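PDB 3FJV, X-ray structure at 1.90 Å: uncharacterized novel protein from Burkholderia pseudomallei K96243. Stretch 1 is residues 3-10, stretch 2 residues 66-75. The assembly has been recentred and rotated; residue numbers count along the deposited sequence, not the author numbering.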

# COMPACT_ATOMS: atom_id res chain seq x y z
N THR A 3 -25.98 -6.45 5.97
CA THR A 3 -24.67 -7.11 6.06
C THR A 3 -24.63 -8.10 4.86
O THR A 3 -25.63 -8.25 4.14
CB THR A 3 -24.44 -7.85 7.40
N LEU A 4 -23.49 -8.72 4.59
CA LEU A 4 -23.40 -9.65 3.48
C LEU A 4 -22.91 -10.95 4.05
O LEU A 4 -22.10 -10.93 4.98
CB LEU A 4 -22.40 -9.17 2.42
CG LEU A 4 -22.71 -7.99 1.52
CD1 LEU A 4 -21.50 -7.71 0.65
CD2 LEU A 4 -23.99 -8.23 0.69
N THR A 5 -23.37 -12.04 3.47
CA THR A 5 -23.00 -13.40 3.86
C THR A 5 -22.54 -14.14 2.62
O THR A 5 -22.70 -13.63 1.50
CB THR A 5 -24.23 -14.12 4.45
OG1 THR A 5 -25.06 -14.55 3.37
CG2 THR A 5 -25.04 -13.16 5.35
N ARG A 6 -22.02 -15.36 2.77
CA ARG A 6 -21.60 -16.14 1.59
C ARG A 6 -22.76 -16.33 0.60
O ARG A 6 -22.54 -16.38 -0.61
CB ARG A 6 -21.00 -17.50 1.99
CG ARG A 6 -19.61 -17.40 2.64
CD ARG A 6 -18.92 -18.76 2.68
NE ARG A 6 -19.67 -19.77 3.43
CZ ARG A 6 -19.67 -19.89 4.76
NH1 ARG A 6 -18.96 -19.06 5.54
NH2 ARG A 6 -20.40 -20.85 5.32
N ASP A 7 -23.99 -16.41 1.10
CA ASP A 7 -25.18 -16.53 0.23
C ASP A 7 -25.58 -15.25 -0.49
O ASP A 7 -26.43 -15.28 -1.39
CB ASP A 7 -26.36 -16.99 1.07
CG ASP A 7 -26.10 -18.31 1.71
OD1 ASP A 7 -25.34 -19.14 1.12
OD2 ASP A 7 -26.66 -18.51 2.81
N SER A 8 -24.99 -14.14 -0.11
CA SER A 8 -25.22 -12.88 -0.82
C SER A 8 -24.38 -12.77 -2.09
O SER A 8 -24.59 -11.84 -2.88
CB SER A 8 -24.87 -11.70 0.10
OG SER A 8 -25.40 -11.91 1.39
N LEU A 9 -23.42 -13.67 -2.27
CA LEU A 9 -22.46 -13.60 -3.35
C LEU A 9 -22.76 -14.59 -4.47
O LEU A 9 -23.27 -15.67 -4.25
CB LEU A 9 -21.07 -13.93 -2.81
CG LEU A 9 -20.55 -13.10 -1.65
CD1 LEU A 9 -19.15 -13.59 -1.23
CD2 LEU A 9 -20.53 -11.62 -2.04
N LEU A 10 -22.45 -14.19 -5.68
CA LEU A 10 -22.46 -15.09 -6.81
C LEU A 10 -21.26 -16.03 -6.74
O LEU A 10 -20.22 -15.75 -6.13
CB LEU A 10 -22.43 -14.27 -8.11
CG LEU A 10 -23.59 -13.32 -8.33
CD1 LEU A 10 -23.45 -12.62 -9.64
CD2 LEU A 10 -24.95 -14.04 -8.24
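Stretch 2 66-75: DEDGIQAELD

Stretch 2 is helical from E67 to D75, and the helix continues beyond D75; phi lies between -53° and -74° and psi between -33° and -49°. D66 (phi/psi -91/155) occupies the N-cap position, where its side chain accepts a capping bond from the backbone: G69 N donates to D66 OD2 at 3.0 Å. The regular i to i+4 pattern starts at once, with I70 N to D66 O at 2.9 Å, Q71 N to E67 O at 3.0 Å and A72 N to D68 O at 2.9 Å. Stretch 1 is extended through T3, L4 and T5, makes a short 3-10 turn over R6 to S8, and is extended again at L9 and L10. The turn is closed by S8 N donating to T5 O (2.8 Å) and braced by the side chain of S8, since T5 N donates to S8 OG at 2.9 Å with a nearly straight angle of 172°.

The helix lies against the beginning of this turn. The closest CA pairs are R6 CA with Q71 CA (6.7 Å) and T5 CA with L74 CA (7.2 Å), so a step back along stretch 1 goes with a step of three residues forward along the helix. One face of the helix carries the contact, through E67, I70, Q71 and L74, spaced three and four residues apart as a single helical face requires. At least 61 residues separate any two that touch, and together the stretches bury 379 Å².

L74 is the apolar centre of the helix side. Its CA-to-CB bond points toward stretch 1, and L74 CD1 packs on the backbone at the start of the turn, 3.4 Å from R6 N and 3.6 Å from T5 C, while L74 CD2 lies 3.8 Å from L4 CB. L9, beyond the turn, also points toward the helix: L9 CD1 is 3.6 Å from I70 CG2 and 4.1 Å from L74 CG, bridging two residues one helical turn apart.

R6 leaves the backbone sideways, but its end approaches the helix, and it has the largest covered area of any residue here, 121 Å². Its aliphatic part rests on I70 and L74, with R6 CG 3.7 Å from I70 CG2 and likewise from L74 CD1. Farther out, E67 CG lies over one face of the guanidinium, 3.2 Å from R6 NE. The salt bridge is long, R6 NH2 to E67 OE2 at 3.6 Å, and the oxygen sits well out of the guanidinium plane, so the attraction is between charges alone. At the guanidinium edge, R6 NH1 donates a weak hydrogen bond to Q71 OE1 (2.8 Å, 121°).

The Q71 side chain also reaches the stretch 1 backbone through water. Water 2 accepts from R6 N and donates to Q71 OE1, both at 2.8 Å; water 1 accepts from Q71 NE2 and donates to L4 O, both at 3.0 Å. Q71 NE2 donates as well to D75 OD1 (2.9 Å), one turn along the helix.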

# COMPACT_ATOMS: atom_id res chain seq x y z
N ASP A 66 -13.54 -21.73 -2.17
CA ASP A 66 -13.69 -22.53 -1.01
C ASP A 66 -14.29 -21.69 0.10
O ASP A 66 -14.13 -20.46 0.16
CB ASP A 66 -12.32 -23.07 -0.58
CG ASP A 66 -11.40 -21.98 -0.09
OD1 ASP A 66 -10.99 -21.12 -0.91
OD2 ASP A 66 -11.07 -21.97 1.12
N GLU A 67 -14.94 -22.35 1.03
CA GLU A 67 -15.78 -21.65 1.98
C GLU A 67 -14.98 -20.75 2.94
O GLU A 67 -15.39 -19.63 3.20
CB GLU A 67 -16.58 -22.70 2.74
CG GLU A 67 -17.60 -22.24 3.69
CD GLU A 67 -18.13 -23.44 4.47
OE1 GLU A 67 -18.67 -24.39 3.83
OE2 GLU A 67 -17.95 -23.47 5.72
N ASP A 68 -13.86 -21.24 3.44
CA ASP A 68 -13.05 -20.45 4.35
C ASP A 68 -12.46 -19.24 3.62
O ASP A 68 -12.39 -18.16 4.19
CB ASP A 68 -11.94 -21.27 4.99
CG ASP A 68 -12.44 -22.26 6.03
OD1 ASP A 68 -13.61 -22.21 6.45
OD2 ASP A 68 -11.62 -23.13 6.40
N GLY A 69 -12.05 -19.43 2.37
CA GLY A 69 -11.48 -18.35 1.56
C GLY A 69 -12.48 -17.28 1.18
O GLY A 69 -12.16 -16.08 1.18
N ILE A 70 -13.68 -17.70 0.79
CA ILE A 70 -14.77 -16.73 0.59
C ILE A 70 -15.02 -15.95 1.88
O ILE A 70 -15.09 -14.74 1.88
CB ILE A 70 -16.08 -17.40 0.09
CG1 ILE A 70 -15.85 -18.03 -1.30
CG2 ILE A 70 -17.21 -16.37 0.09
CD1 ILE A 70 -16.78 -19.17 -1.68
N GLN A 71 -15.15 -16.66 3.00
CA GLN A 71 -15.46 -15.99 4.28
C GLN A 71 -14.38 -14.99 4.65
O GLN A 71 -14.70 -13.91 5.17
CB GLN A 71 -15.64 -16.99 5.44
CG GLN A 71 -16.26 -16.36 6.71
CD GLN A 71 -17.60 -15.68 6.42
OE1 GLN A 71 -18.49 -16.31 5.87
NE2 GLN A 71 -17.74 -14.40 6.82
N ALA A 72 -13.13 -15.32 4.36
CA ALA A 72 -12.00 -14.46 4.69
C ALA A 72 -12.08 -13.14 3.89
O ALA A 72 -11.69 -12.10 4.40
CB ALA A 72 -10.67 -15.19 4.44
N GLU A 73 -12.57 -13.18 2.65
CA GLU A 73 -12.74 -11.92 1.93
C GLU A 73 -13.91 -11.12 2.46
O GLU A 73 -13.81 -9.91 2.59
CB GLU A 73 -12.90 -12.13 0.42
CG GLU A 73 -11.78 -12.89 -0.28
CD GLU A 73 -10.40 -12.30 -0.01
OE1 GLU A 73 -10.27 -11.09 0.32
OE2 GLU A 73 -9.43 -13.07 -0.14
N LEU A 74 -15.04 -11.77 2.77
CA LEU A 74 -16.16 -11.06 3.44
C LEU A 74 -15.68 -10.34 4.70
O LEU A 74 -16.02 -9.15 4.98
CB LEU A 74 -17.27 -12.08 3.78
CG LEU A 74 -18.27 -12.45 2.66
CD1 LEU A 74 -19.01 -13.73 3.03
CD2 LEU A 74 -19.29 -11.32 2.36
N ASP A 75 -14.86 -11.03 5.50
CA ASP A 75 -14.44 -10.48 6.78
C ASP A 75 -13.42 -9.38 6.54
O ASP A 75 -13.39 -8.40 7.26
CB ASP A 75 -13.80 -11.54 7.66
CG ASP A 75 -14.77 -12.60 8.14
OD1 ASP A 75 -15.98 -12.42 8.02
OD2 ASP A 75 -14.31 -13.65 8.65
O HOH W 1 -20.10 -12.56 6.57
O HOH W 2 -21.25 -15.97 5.43